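Glycoside Hydrolase (Bacteroides uniformis, PDB 5T99) is a family 2 glycoside hydrolase that binds the iminosugar D-galacto-isofagomine and probably trims galactose-containing chains in the agarose pathway of a gut symbiont. Local coordinates at residues F372-T376 against K377-D381; L386-D389 against E390-K394; N416-L419 against E420-D423; K424-G427 against F428-A431; Y454-P457 against F458-M462. All coordinates share one frame; numbering follows the deposited sequence. Where two conformers were deposited one is given.

The five contacts follow one another along consecutive strand-to-helix loops and helix starts of the TIM barrel. Contact 3 reaches D-galacto-isofagomine directly through Glu417 OE2, 3.1 Å from the ring N. Contact 1, its centre about 9 Å from that of contact 3, backs this site: Lys379 NZ lies 2.7 Å from Asn416 O, and Thr376 OG1 2.7 Å from Glu420 OE2. Contact 2 packs Phe388 against Trp375 and Thr376 of contact 1 but does not touch contact 3. Contact 4 continues the chain of contact 3 into helix 427-441. Contact 5 meets both, through Asn460 ND2, 2.9 Å from Gln421 O, and Met462 CE, 3.3 Å from Gly427 O.

Contact 1 (F372-T376 against K377-D381); sequences FDEWT and KAKVD
Asp373 turns CG opposite its own backbone N (chi1 -178°), and Lys379 runs fully extended beyond CG, which brings carboxylate and ammonium together where the two side chains cross at about a right angle. Lys379 NZ makes two bonds to this one residue. It approaches the backbone O of Asp373 at 2.7 Å, in the carbonyl plane, and pairs with Asp373 OD1 in a salt bridge of 2.9 Å, coming from above the carboxylate plane rather than within it. Asn416 O takes a third bond from NZ, while Arg161 holds Asp373 OD2 and Asn416 ND2 reaches OD1. The side chain is thus fixed with its nearest atoms about 5 Å from the bound D-galacto-isofagomine. An alanine here would remove the ammonium and would probably leave the carbonyls of Asp373 and Asn416 without their common donor and OD1 without its lysine.

Glu374 spans the inside of the turn. Its OE1 receives the backbone N of Lys379 at 2.9 Å, from above the carboxylate plane. A weak bond from Val380 N to Glu374 OE1 measures 3.3 Å, and OE2 is bonded to His385. On the other side of the turn a water links Trp375 N, at 2.9 Å, to Lys377 O, at 2.8 Å.

The whole turn belongs to the loop between barrel strand 366-370 and helix 388-403. Thr376 OG1 and Lys377 N both bind Glu420, and Trp375, bonded through NE1 to Ile414 O, lays its indole on Val430, Ala431 and Leu434 of helix 427-441, with the Phe388 ring of helix 388-403 beside it.

Contact 2 (L386-D389 against E390-K394); sequences LYFD and EWSKK
Ser392 sits squarely over one face of the Phe388 ring at the first turn of helix 388-403, the helix that links strands 366-370 and 409-416 of the TIM barrel in a beta-alpha-beta unit. Its CB stands 3.6 Å from the ring centroid, only 10° off the normal, a CH-pi contact. Phe388 carries CG opposite its backbone N (chi1 -170°), which folds the ring back alongside the next turn. The same serine also grips the Phe388 carbonyl twice: OG at 2.6 Å and N at 2.9 Å reach O from opposite faces of its plane. Tyr433 bonds to OG from helix 427-441. Trp375 and Val430 also pack on Phe388, and a leucine in its place would take away the flat face under Ser392 CB and would probably leave a gap between that serine and these neighbours.

Round the helix, Tyr387 and Trp391 meet differently, without a stack. The indole turns its edge to Tyr387 O, which lies near the ring plane, while CD1 rests 3.8 Å from Tyr387 CB. Pro127 touches both residues. The backbone bond from Trp391 N to Tyr387 O measures 2.7 Å, and a water bridges Leu386 O to Glu390 OE1, 2.8 Å from the latter.

Contact 3 (N416-L419 against E420-D423); sequences NEIL and EQSD. With GIF (D-galacto-isofagomine), chain C; EDO (1,2-ethanediol), chain P.
Glu417 and Asn416 form part of the D-galacto-isofagomine pocket, an Asn-Glu pair at the end of the fourth TIM-barrel strand (409-416), as in other family 2 hydrolases; just behind them Ile418 and Leu419 are tied to Gln421 and Ser422 by a short 3-10 turn. Glu417 OE2 accepts a weak bond from the ligand N at 3.1 Å and another from a 1,2-ethanediol hydroxyl, and Asn472 steadies the same oxygen. A left-handed backbone at Glu417 (phi 51°) bends the chain off the strand.

Ile418 O receives Gln421 twice, the side-chain NE2 at 2.7 Å and the backbone N at 3.2 Å, from opposite faces of its carbonyl plane. The NE2 bond is nearly straight, and Ile418 O lies in the plane of the Gln421 amide. Asn452 shares NE2, and Tyr453 N binds OE1, so the rotation of the amide is fixed. One residue on, Leu419 O takes both N and OG of Ser422.

Glu420, bent at chi2, folds its carboxylate back across Ile418, with Glu420 OE1 3.6 Å from Ile418 CB. Thr376 OG1 and Lys377 N bind OE2. A water 2.7 Å from Glu420 OE1 accepts the backbone N of Leu419 at 3.3 Å.

Contact 4 (K424-G427 against F428-A431); sequences KKKG and FTVA
Phe428 lays its ring beside the Lys425 carbonyl where the chain enters helix 427-441. CG lies between the backbone N and the carbonyl carbon (chi1 84°), a setting that swings the ring back toward the lysines preceding the helix. Starting at CB, the side chain first borders Asn460 and Asn461, whose backbone oxygens pack on it. Beyond CG, the CD2 edge passes 3.6 Å from Lys425 O, and CE2 comes closer, at 3.3 Å. That oxygen lies near the ring plane, so the ring meets it edge-on through its C-H groups. A water in the same plane also faces the edge; it accepts the backbone N of Phe428 at 2.9 Å and also lies near Lys424 O. At the far part of the ring, CE2 and CZ lie beneath Thr429 CG2, which stands 3.5 Å above the ring plane, offset toward the rim.

Thr429 thereby faces two ways. While its methyl covers part of the ring, OG1 turns back to Lys426 O at 2.6 Å, in the carbonyl plane. The backbone N of Thr429 reaches the same oxygen at 2.9 Å from above that plane. Two donors thus hold the Lys426 carbonyl, and Asp423 OD1 accepts Lys426 N in the loop before it.

Gly427 O receives Val430 N. The CA of Gly427 packs on Glu420 of the loop after strand 409-416, Val430 leans on Trp375 from the loop after strand 366-370, and Phe428 abuts the segment between helix 456-459 and strand 468-472.

Contact 5 (Y454-P457 against F458-M462); sequences YPAP and FDNNM
Tyr454 and Phe458 provide the aromatic part of this contact. Their rings meet obliquely, centroids 5.8 Å apart and planes at 57°, with Tyr454 CD1 3.8 Å from Phe458 CD2. With chi1 at -177° the phenol ring extends away from its own backbone N, alongside Phe458. Pro455, which follows through a cis peptide, places CB over the centre of one face of the Tyr454 ring, 3.9 Å above its plane. Val481 of helix 478-484 and Met471 of strand 468-472 pack on both rings, and the phenol OH bonds to Glu480.

Among the apolar contacts, Pro457 CG borders the Phe458 ring, and its CB meets Met462 CB at 3.9 Å.

Helix 456-459, a single short turn, belongs to the beta-alpha-beta unit that joins strands 447-451 and 468-472 of the TIM barrel. Pro455 occupies the N-cap position. Its carbonyl accepts Asp459 N at 3.0 Å and, weakly, Phe458 N; the same oxygen lies at the edge of the Phe458 ring. Ala456 O takes Asn460 N at 2.7 Å, and the chain then leaves helical geometry. Asn461 adopts a left-handed conformation, after which Met462 N returns to Pro457 O at 2.9 Å, in the carbonyl plane.

Of the polar side chains, Asp459 rests OD2 against Pro455 CG at 3.2 Å while OD1 binds Tyr485 OH. Asn460 folds its amide back beside the Ala456 carbonyl, and its ND2 donates to Gln421 O in the loop after strand 409-416.

Contact 1 (F372-T376 against K377-D381)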
# COMPACT_ATOMS: atom_id res chain seq x y z
N PHE A 372 -6.56 1.88 -13.11
CA PHE A 372 -6.11 1.07 -14.26
C PHE A 372 -4.72 1.43 -14.72
O PHE A 372 -4.27 2.57 -14.57
CB PHE A 372 -7.04 1.27 -15.47
CG PHE A 372 -8.50 1.05 -15.17
CD1 PHE A 372 -8.96 -0.17 -14.71
CD2 PHE A 372 -9.42 2.07 -15.38
CE1 PHE A 372 -10.30 -0.37 -14.44
CE2 PHE A 372 -10.77 1.88 -15.11
CZ PHE A 372 -11.22 0.66 -14.64
N ASP A 373 -4.05 0.45 -15.33
CA ASP A 373 -2.73 0.63 -15.95
C ASP A 373 -2.79 0.70 -17.48
O ASP A 373 -1.84 1.15 -18.12
CB ASP A 373 -1.79 -0.49 -15.51
CG ASP A 373 -0.39 -0.35 -16.06
OD1 ASP A 373 0.23 0.72 -15.85
OD2 ASP A 373 0.09 -1.30 -16.72
N GLU A 374 -3.90 0.26 -18.08
CA GLU A 374 -4.14 0.44 -19.52
C GLU A 374 -5.64 0.53 -19.80
O GLU A 374 -6.43 0.06 -18.99
CB GLU A 374 -3.50 -0.70 -20.33
CG GLU A 374 -4.07 -2.08 -20.03
CD GLU A 374 -3.40 -3.19 -20.82
OE1 GLU A 374 -2.16 -3.29 -20.79
OE2 GLU A 374 -4.10 -4.00 -21.44
N TRP A 375 -6.01 1.13 -20.92
CA TRP A 375 -7.42 1.32 -21.24
C TRP A 375 -7.83 0.43 -22.40
O TRP A 375 -7.99 -0.76 -22.19
CB TRP A 375 -7.75 2.80 -21.49
CG TRP A 375 -7.55 3.69 -20.32
CD1 TRP A 375 -7.45 3.33 -19.00
CD2 TRP A 375 -7.45 5.12 -20.36
NE1 TRP A 375 -7.28 4.45 -18.22
CE2 TRP A 375 -7.28 5.56 -19.03
CE3 TRP A 375 -7.48 6.07 -21.40
CZ2 TRP A 375 -7.14 6.91 -18.70
CZ3 TRP A 375 -7.35 7.40 -21.07
CH2 TRP A 375 -7.18 7.81 -19.73
N THR A 376 -8.02 0.98 -23.61
CA THR A 376 -8.39 0.16 -24.78
C THR A 376 -7.16 -0.38 -25.50
O THR A 376 -7.28 -1.39 -26.17
CB THR A 376 -9.26 0.93 -25.81
OG1 THR A 376 -8.48 1.92 -26.50
CG2 THR A 376 -10.46 1.60 -25.12
N LYS A 377 -6.02 0.30 -25.38
CA LYS A 377 -4.77 -0.10 -26.05
C LYS A 377 -3.87 -0.90 -25.10
O LYS A 377 -3.58 -0.45 -23.99
CB LYS A 377 -3.99 1.14 -26.52
CG LYS A 377 -4.67 1.99 -27.59
CD LYS A 377 -4.56 1.38 -28.98
CE LYS A 377 -4.27 2.42 -30.08
NZ LYS A 377 -5.48 3.21 -30.41
N ALA A 378 -3.42 -2.06 -25.57
CA ALA A 378 -2.64 -3.02 -24.77
C ALA A 378 -1.20 -2.59 -24.51
O ALA A 378 -0.49 -2.21 -25.43
CB ALA A 378 -2.62 -4.38 -25.46
N LYS A 379 -0.78 -2.66 -23.24
CA LYS A 379 0.63 -2.66 -22.86
C LYS A 379 1.14 -4.08 -22.78
O LYS A 379 2.26 -4.35 -23.20
CB LYS A 379 0.85 -2.02 -21.50
CG LYS A 379 0.63 -0.52 -21.44
CD LYS A 379 0.85 -0.05 -20.01
CE LYS A 379 0.77 1.46 -19.91
NZ LYS A 379 0.67 1.91 -18.51
N VAL A 380 0.33 -4.98 -22.21
CA VAL A 380 0.63 -6.41 -22.15
C VAL A 380 -0.50 -7.19 -22.81
O VAL A 380 -1.62 -6.71 -22.85
CB VAL A 380 0.87 -6.90 -20.71
CG1 VAL A 380 2.11 -6.23 -20.12
CG2 VAL A 380 -0.34 -6.65 -19.81
N ASP A 381 -0.20 -8.39 -23.30
CA ASP A 381 -1.13 -9.17 -24.15
C ASP A 381 -2.46 -9.49 -23.50
O ASP A 381 -3.49 -9.45 -24.16
CB ASP A 381 -0.49 -10.49 -24.63
CG ASP A 381 0.46 -10.29 -25.81
OD1 ASP A 381 1.13 -11.26 -26.20
OD2 ASP A 381 0.54 -9.17 -26.37
O HOH W 1 -3.82 1.95 -22.63

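Contact 2 (L386-D389 against E390-K394)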
# COMPACT_ATOMS: atom_id res chain seq x y z
N LEU A 386 -8.47 -6.23 -22.62
CA LEU A 386 -9.42 -7.32 -22.90
C LEU A 386 -10.81 -7.09 -22.32
O LEU A 386 -11.80 -7.57 -22.86
CB LEU A 386 -8.89 -8.65 -22.37
CG LEU A 386 -7.63 -9.21 -23.04
CD1 LEU A 386 -7.12 -10.42 -22.26
CD2 LEU A 386 -7.90 -9.55 -24.51
N TYR A 387 -10.87 -6.38 -21.19
CA TYR A 387 -12.10 -6.20 -20.43
C TYR A 387 -12.65 -4.79 -20.47
O TYR A 387 -13.79 -4.59 -20.04
CB TYR A 387 -11.84 -6.61 -18.99
CG TYR A 387 -11.18 -7.96 -18.92
CD1 TYR A 387 -11.86 -9.11 -19.31
CD2 TYR A 387 -9.85 -8.08 -18.53
CE1 TYR A 387 -11.24 -10.35 -19.28
CE2 TYR A 387 -9.22 -9.31 -18.49
CZ TYR A 387 -9.93 -10.44 -18.86
OH TYR A 387 -9.30 -11.65 -18.82
N PHE A 388 -11.88 -3.83 -21.01
CA PHE A 388 -12.19 -2.41 -20.89
C PHE A 388 -13.58 -2.02 -21.37
O PHE A 388 -14.29 -1.34 -20.65
CB PHE A 388 -11.14 -1.54 -21.59
CG PHE A 388 -11.29 -0.06 -21.29
CD1 PHE A 388 -10.63 0.50 -20.18
CD2 PHE A 388 -12.07 0.76 -22.10
CE1 PHE A 388 -10.76 1.87 -19.89
CE2 PHE A 388 -12.20 2.12 -21.82
CZ PHE A 388 -11.55 2.67 -20.71
N ASP A 389 -13.96 -2.45 -22.57
CA ASP A 389 -15.28 -2.09 -23.12
C ASP A 389 -16.44 -2.62 -22.26
O ASP A 389 -17.39 -1.88 -21.98
CB ASP A 389 -15.41 -2.55 -24.57
CG ASP A 389 -14.77 -1.58 -25.56
OD1 ASP A 389 -15.02 -1.74 -26.78
OD2 ASP A 389 -14.02 -0.68 -25.12
N GLU A 390 -16.36 -3.88 -21.86
CA GLU A 390 -17.41 -4.51 -21.05
C GLU A 390 -17.37 -4.10 -19.56
O GLU A 390 -18.42 -3.95 -18.95
CB GLU A 390 -17.32 -6.04 -21.17
CG GLU A 390 -18.49 -6.83 -20.56
CD GLU A 390 -18.30 -8.35 -20.60
OE1 GLU A 390 -17.44 -8.86 -21.37
OE2 GLU A 390 -19.03 -9.05 -19.86
N TRP A 391 -16.17 -3.91 -19.00
CA TRP A 391 -15.99 -3.81 -17.54
C TRP A 391 -15.55 -2.45 -16.97
O TRP A 391 -15.69 -2.23 -15.75
CB TRP A 391 -15.00 -4.87 -17.08
CG TRP A 391 -15.58 -6.23 -17.10
CD1 TRP A 391 -15.54 -7.13 -18.13
CD2 TRP A 391 -16.31 -6.85 -16.04
NE1 TRP A 391 -16.19 -8.28 -17.76
CE2 TRP A 391 -16.68 -8.14 -16.49
CE3 TRP A 391 -16.68 -6.44 -14.75
CZ2 TRP A 391 -17.41 -9.04 -15.68
CZ3 TRP A 391 -17.42 -7.33 -13.95
CH2 TRP A 391 -17.77 -8.62 -14.42
N SER A 392 -15.03 -1.54 -17.81
CA SER A 392 -14.41 -0.30 -17.30
C SER A 392 -15.34 0.54 -16.44
O SER A 392 -14.94 1.00 -15.37
CB SER A 392 -13.86 0.58 -18.44
OG SER A 392 -14.87 0.91 -19.38
N LYS A 393 -16.58 0.75 -16.90
CA LYS A 393 -17.56 1.49 -16.11
C LYS A 393 -17.87 0.77 -14.80
O LYS A 393 -17.91 1.41 -13.75
CB LYS A 393 -18.87 1.78 -16.88
CG LYS A 393 -19.88 2.57 -16.04
CD LYS A 393 -21.20 2.85 -16.73
CE LYS A 393 -21.10 3.96 -17.74
NZ LYS A 393 -22.41 4.63 -17.95
N LYS A 394 -18.11 -0.53 -14.88
CA LYS A 394 -18.43 -1.32 -13.69
C LYS A 394 -17.29 -1.30 -12.66
O LYS A 394 -17.55 -1.15 -11.45
CB LYS A 394 -18.79 -2.77 -14.03
CG LYS A 394 -20.13 -2.97 -14.71
CD LYS A 394 -20.77 -4.31 -14.33
CE LYS A 394 -21.51 -4.22 -12.99
NZ LYS A 394 -21.74 -5.54 -12.33
O HOH W 2 -14.52 -6.03 -22.98
O HOH W 3 -14.69 -8.41 -21.60
O HOH W 4 -17.77 -0.31 -19.54

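Contact 3 (N416-L419 against E420-D423)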
# COMPACT_ATOMS: atom_id res chain seq x y z
N ASN A 416 -2.67 5.14 -15.63
CA ASN A 416 -1.24 5.39 -15.58
C ASN A 416 -0.58 5.10 -16.90
O ASN A 416 -0.67 3.97 -17.41
CB ASN A 416 -0.61 4.52 -14.50
CG ASN A 416 0.89 4.50 -14.60
OD1 ASN A 416 1.55 5.49 -14.26
ND2 ASN A 416 1.45 3.39 -15.09
N GLU A 417 0.09 6.10 -17.46
CA GLU A 417 0.92 5.96 -18.68
C GLU A 417 0.20 5.29 -19.85
O GLU A 417 0.81 4.53 -20.60
CB GLU A 417 2.22 5.21 -18.36
CG GLU A 417 3.05 5.85 -17.26
CD GLU A 417 4.45 5.28 -17.14
OE1 GLU A 417 4.65 4.07 -17.41
OE2 GLU A 417 5.35 6.04 -16.75
N ILE A 418 -1.09 5.56 -19.99
CA ILE A 418 -1.90 4.86 -20.98
C ILE A 418 -1.51 5.21 -22.42
O ILE A 418 -1.13 6.35 -22.70
CB ILE A 418 -3.42 5.04 -20.74
CG1 ILE A 418 -3.93 6.48 -21.04
CG2 ILE A 418 -3.80 4.52 -19.36
CD1 ILE A 418 -3.48 7.62 -20.15
N LEU A 419 -1.59 4.23 -23.32
CA LEU A 419 -1.14 4.42 -24.72
C LEU A 419 -1.98 5.44 -25.52
O LEU A 419 -1.49 6.04 -26.48
CB LEU A 419 -1.07 3.07 -25.45
CG LEU A 419 0.25 2.30 -25.28
CD1 LEU A 419 0.77 2.31 -23.84
CD2 LEU A 419 0.09 0.87 -25.78
N GLU A 420 -3.22 5.65 -25.07
CA GLU A 420 -4.13 6.65 -25.65
C GLU A 420 -3.57 8.08 -25.60
O GLU A 420 -4.05 8.94 -26.34
CB GLU A 420 -5.53 6.58 -24.99
CG GLU A 420 -6.36 5.35 -25.36
CD GLU A 420 -6.00 4.05 -24.62
OE1 GLU A 420 -5.01 4.02 -23.83
OE2 GLU A 420 -6.71 3.04 -24.82
N GLN A 421 -2.57 8.34 -24.76
CA GLN A 421 -1.82 9.61 -24.81
C GLN A 421 -1.34 9.99 -26.22
O GLN A 421 -1.34 11.17 -26.58
CB GLN A 421 -0.59 9.55 -23.90
CG GLN A 421 -0.86 9.55 -22.41
CD GLN A 421 0.40 9.23 -21.65
OE1 GLN A 421 1.09 10.13 -21.17
NE2 GLN A 421 0.75 7.96 -21.60
N SER A 422 -0.92 8.99 -27.01
CA SER A 422 -0.47 9.24 -28.38
C SER A 422 -1.54 9.09 -29.51
O SER A 422 -1.22 9.37 -30.65
CB SER A 422 0.80 8.42 -28.71
OG SER A 422 0.53 7.03 -28.75
N ASP A 423 -2.77 8.63 -29.20
CA ASP A 423 -3.91 8.71 -30.16
C ASP A 423 -4.34 10.17 -30.23
O ASP A 423 -5.14 10.64 -29.41
CB ASP A 423 -5.10 7.79 -29.77
CG ASP A 423 -6.26 7.78 -30.83
OD1 ASP A 423 -6.29 8.59 -31.79
OD2 ASP A 423 -7.17 6.94 -30.69
C GIF C . 5.33 2.91 -14.55
N GIF C . 6.37 3.87 -14.86
O GIF C . 10.60 2.93 -14.09
C1 GIF C . 5.79 2.00 -13.42
O1 GIF C . 7.11 0.56 -14.81
C2 GIF C . 7.18 1.43 -13.68
O2 GIF C . 4.85 0.93 -13.27
C3 GIF C . 8.20 2.53 -13.93
C4 GIF C . 7.74 3.43 -15.08
C5 GIF C . 9.58 1.94 -14.24
C1 EDO P . 8.45 7.20 -18.48
O1 EDO P . 8.60 8.32 -19.38
C2 EDO P . 8.49 5.88 -19.24
O2 EDO P . 7.88 4.87 -18.44
O HOH W 1 -3.82 1.95 -22.63

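Contact 4 (K424-G427 against F428-A431)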
# COMPACT_ATOMS: atom_id res chain seq x y z
N LYS A 424 -3.81 10.87 -31.22
CA LYS A 424 -4.02 12.32 -31.35
C LYS A 424 -5.49 12.74 -31.49
O LYS A 424 -5.93 13.67 -30.81
CB LYS A 424 -3.16 12.85 -32.50
CG LYS A 424 -3.11 14.36 -32.59
CD LYS A 424 -2.09 14.82 -33.63
CE LYS A 424 -2.36 16.25 -34.08
NZ LYS A 424 -1.18 16.89 -34.73
N LYS A 425 -6.23 12.05 -32.36
CA LYS A 425 -7.62 12.42 -32.68
C LYS A 425 -8.61 12.09 -31.57
O LYS A 425 -9.47 12.92 -31.26
CB LYS A 425 -8.09 11.77 -34.00
CG LYS A 425 -7.98 12.68 -35.23
CD LYS A 425 -7.37 12.01 -36.46
CE LYS A 425 -8.26 10.92 -37.05
NZ LYS A 425 -7.62 10.28 -38.25
N LYS A 426 -8.49 10.89 -30.99
CA LYS A 426 -9.55 10.33 -30.13
C LYS A 426 -9.16 9.89 -28.72
O LYS A 426 -10.05 9.61 -27.93
CB LYS A 426 -10.23 9.16 -30.87
CG LYS A 426 -11.05 9.59 -32.08
CD LYS A 426 -12.29 10.40 -31.69
CE LYS A 426 -13.21 10.63 -32.88
NZ LYS A 426 -14.49 11.27 -32.47
N GLY A 427 -7.87 9.85 -28.39
CA GLY A 427 -7.42 9.41 -27.06
C GLY A 427 -8.08 10.17 -25.92
O GLY A 427 -8.51 9.56 -24.93
N PHE A 428 -8.22 11.50 -26.07
CA PHE A 428 -8.92 12.33 -25.08
C PHE A 428 -10.34 11.84 -24.72
O PHE A 428 -10.80 12.06 -23.59
CB PHE A 428 -8.95 13.83 -25.49
CG PHE A 428 -10.07 14.19 -26.43
CD1 PHE A 428 -11.23 14.80 -25.95
CD2 PHE A 428 -10.00 13.90 -27.79
CE1 PHE A 428 -12.27 15.13 -26.80
CE2 PHE A 428 -11.05 14.22 -28.65
CZ PHE A 428 -12.18 14.84 -28.15
N THR A 429 -11.02 11.17 -25.64
CA THR A 429 -12.41 10.72 -25.41
C THR A 429 -12.52 9.63 -24.35
O THR A 429 -13.49 9.59 -23.59
CB THR A 429 -13.10 10.25 -26.71
OG1 THR A 429 -12.49 9.04 -27.18
CG2 THR A 429 -13.02 11.34 -27.79
N VAL A 430 -11.51 8.76 -24.28
CA VAL A 430 -11.48 7.70 -23.29
C VAL A 430 -11.19 8.33 -21.92
O VAL A 430 -11.83 7.98 -20.93
CB VAL A 430 -10.46 6.58 -23.65
CG1 VAL A 430 -10.55 5.43 -22.65
CG2 VAL A 430 -10.71 6.04 -25.05
N ALA A 431 -10.28 9.30 -21.88
CA ALA A 431 -10.03 10.05 -20.65
C ALA A 431 -11.29 10.79 -20.14
O ALA A 431 -11.61 10.73 -18.95
CB ALA A 431 -8.91 11.05 -20.85
O HOH W 5 -6.68 13.05 -27.93

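Contact 5 (Y454-P457 against F458-M462)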
# COMPACT_ATOMS: atom_id res chain seq x y z
N TYR A 454 5.27 13.36 -23.29
CA TYR A 454 5.28 14.82 -23.32
C TYR A 454 5.84 15.31 -24.67
O TYR A 454 6.91 14.87 -25.07
CB TYR A 454 6.11 15.40 -22.16
CG TYR A 454 6.07 16.90 -22.15
CD1 TYR A 454 5.08 17.59 -21.45
CD2 TYR A 454 6.98 17.64 -22.90
CE1 TYR A 454 5.02 18.97 -21.48
CE2 TYR A 454 6.93 19.02 -22.94
CZ TYR A 454 5.95 19.69 -22.22
OH TYR A 454 5.92 21.07 -22.26
N PRO A 455 5.16 16.24 -25.36
CA PRO A 455 3.95 16.96 -24.88
C PRO A 455 2.59 16.31 -25.22
O PRO A 455 1.56 16.90 -24.92
CB PRO A 455 4.09 18.32 -25.59
CG PRO A 455 4.75 17.97 -26.89
CD PRO A 455 5.73 16.87 -26.56
N ALA A 456 2.59 15.10 -25.80
CA ALA A 456 1.38 14.50 -26.42
C ALA A 456 0.03 14.75 -25.71
O ALA A 456 -0.78 15.48 -26.22
CB ALA A 456 1.59 13.01 -26.69
N PRO A 457 -0.18 14.17 -24.50
CA PRO A 457 -1.50 14.32 -23.86
C PRO A 457 -1.88 15.78 -23.50
O PRO A 457 -3.08 16.07 -23.41
CB PRO A 457 -1.37 13.46 -22.60
CG PRO A 457 0.07 13.51 -22.27
CD PRO A 457 0.82 13.60 -23.58
N PHE A 458 -0.88 16.65 -23.33
CA PHE A 458 -1.11 18.09 -23.16
C PHE A 458 -1.55 18.79 -24.46
O PHE A 458 -2.42 19.69 -24.42
CB PHE A 458 0.13 18.76 -22.58
CG PHE A 458 0.43 18.31 -21.19
CD1 PHE A 458 -0.21 18.90 -20.10
CD2 PHE A 458 1.29 17.25 -20.95
CE1 PHE A 458 0.04 18.48 -18.82
CE2 PHE A 458 1.52 16.81 -19.66
CZ PHE A 458 0.90 17.43 -18.59
N ASP A 459 -0.94 18.39 -25.58
CA ASP A 459 -1.27 18.93 -26.92
C ASP A 459 -2.48 18.24 -27.57
O ASP A 459 -3.13 18.82 -28.44
CB ASP A 459 -0.07 18.80 -27.87
CG ASP A 459 1.11 19.68 -27.47
OD1 ASP A 459 0.98 20.56 -26.59
OD2 ASP A 459 2.20 19.49 -28.07
N ASN A 460 -2.77 17.00 -27.15
CA ASN A 460 -3.87 16.22 -27.68
C ASN A 460 -5.17 16.33 -26.85
O ASN A 460 -6.03 15.45 -26.93
CB ASN A 460 -3.46 14.75 -27.76
CG ASN A 460 -2.25 14.51 -28.65
OD1 ASN A 460 -1.80 15.39 -29.36
ND2 ASN A 460 -1.71 13.30 -28.59
N ASN A 461 -5.31 17.39 -26.04
CA ASN A 461 -6.56 17.65 -25.31
C ASN A 461 -6.93 16.55 -24.29
O ASN A 461 -8.08 16.43 -23.93
CB ASN A 461 -7.71 17.88 -26.32
CG ASN A 461 -8.91 18.59 -25.73
OD1 ASN A 461 -8.80 19.50 -24.89
ND2 ASN A 461 -10.08 18.18 -26.19
N MET A 462 -5.95 15.76 -23.81
CA MET A 462 -6.20 14.69 -22.83
C MET A 462 -6.06 15.18 -21.39
O MET A 462 -6.95 14.99 -20.58
CB MET A 462 -5.27 13.49 -23.04
CG MET A 462 -5.51 12.36 -22.03
SD MET A 462 -4.55 10.85 -22.31
CE MET A 462 -5.52 10.03 -23.56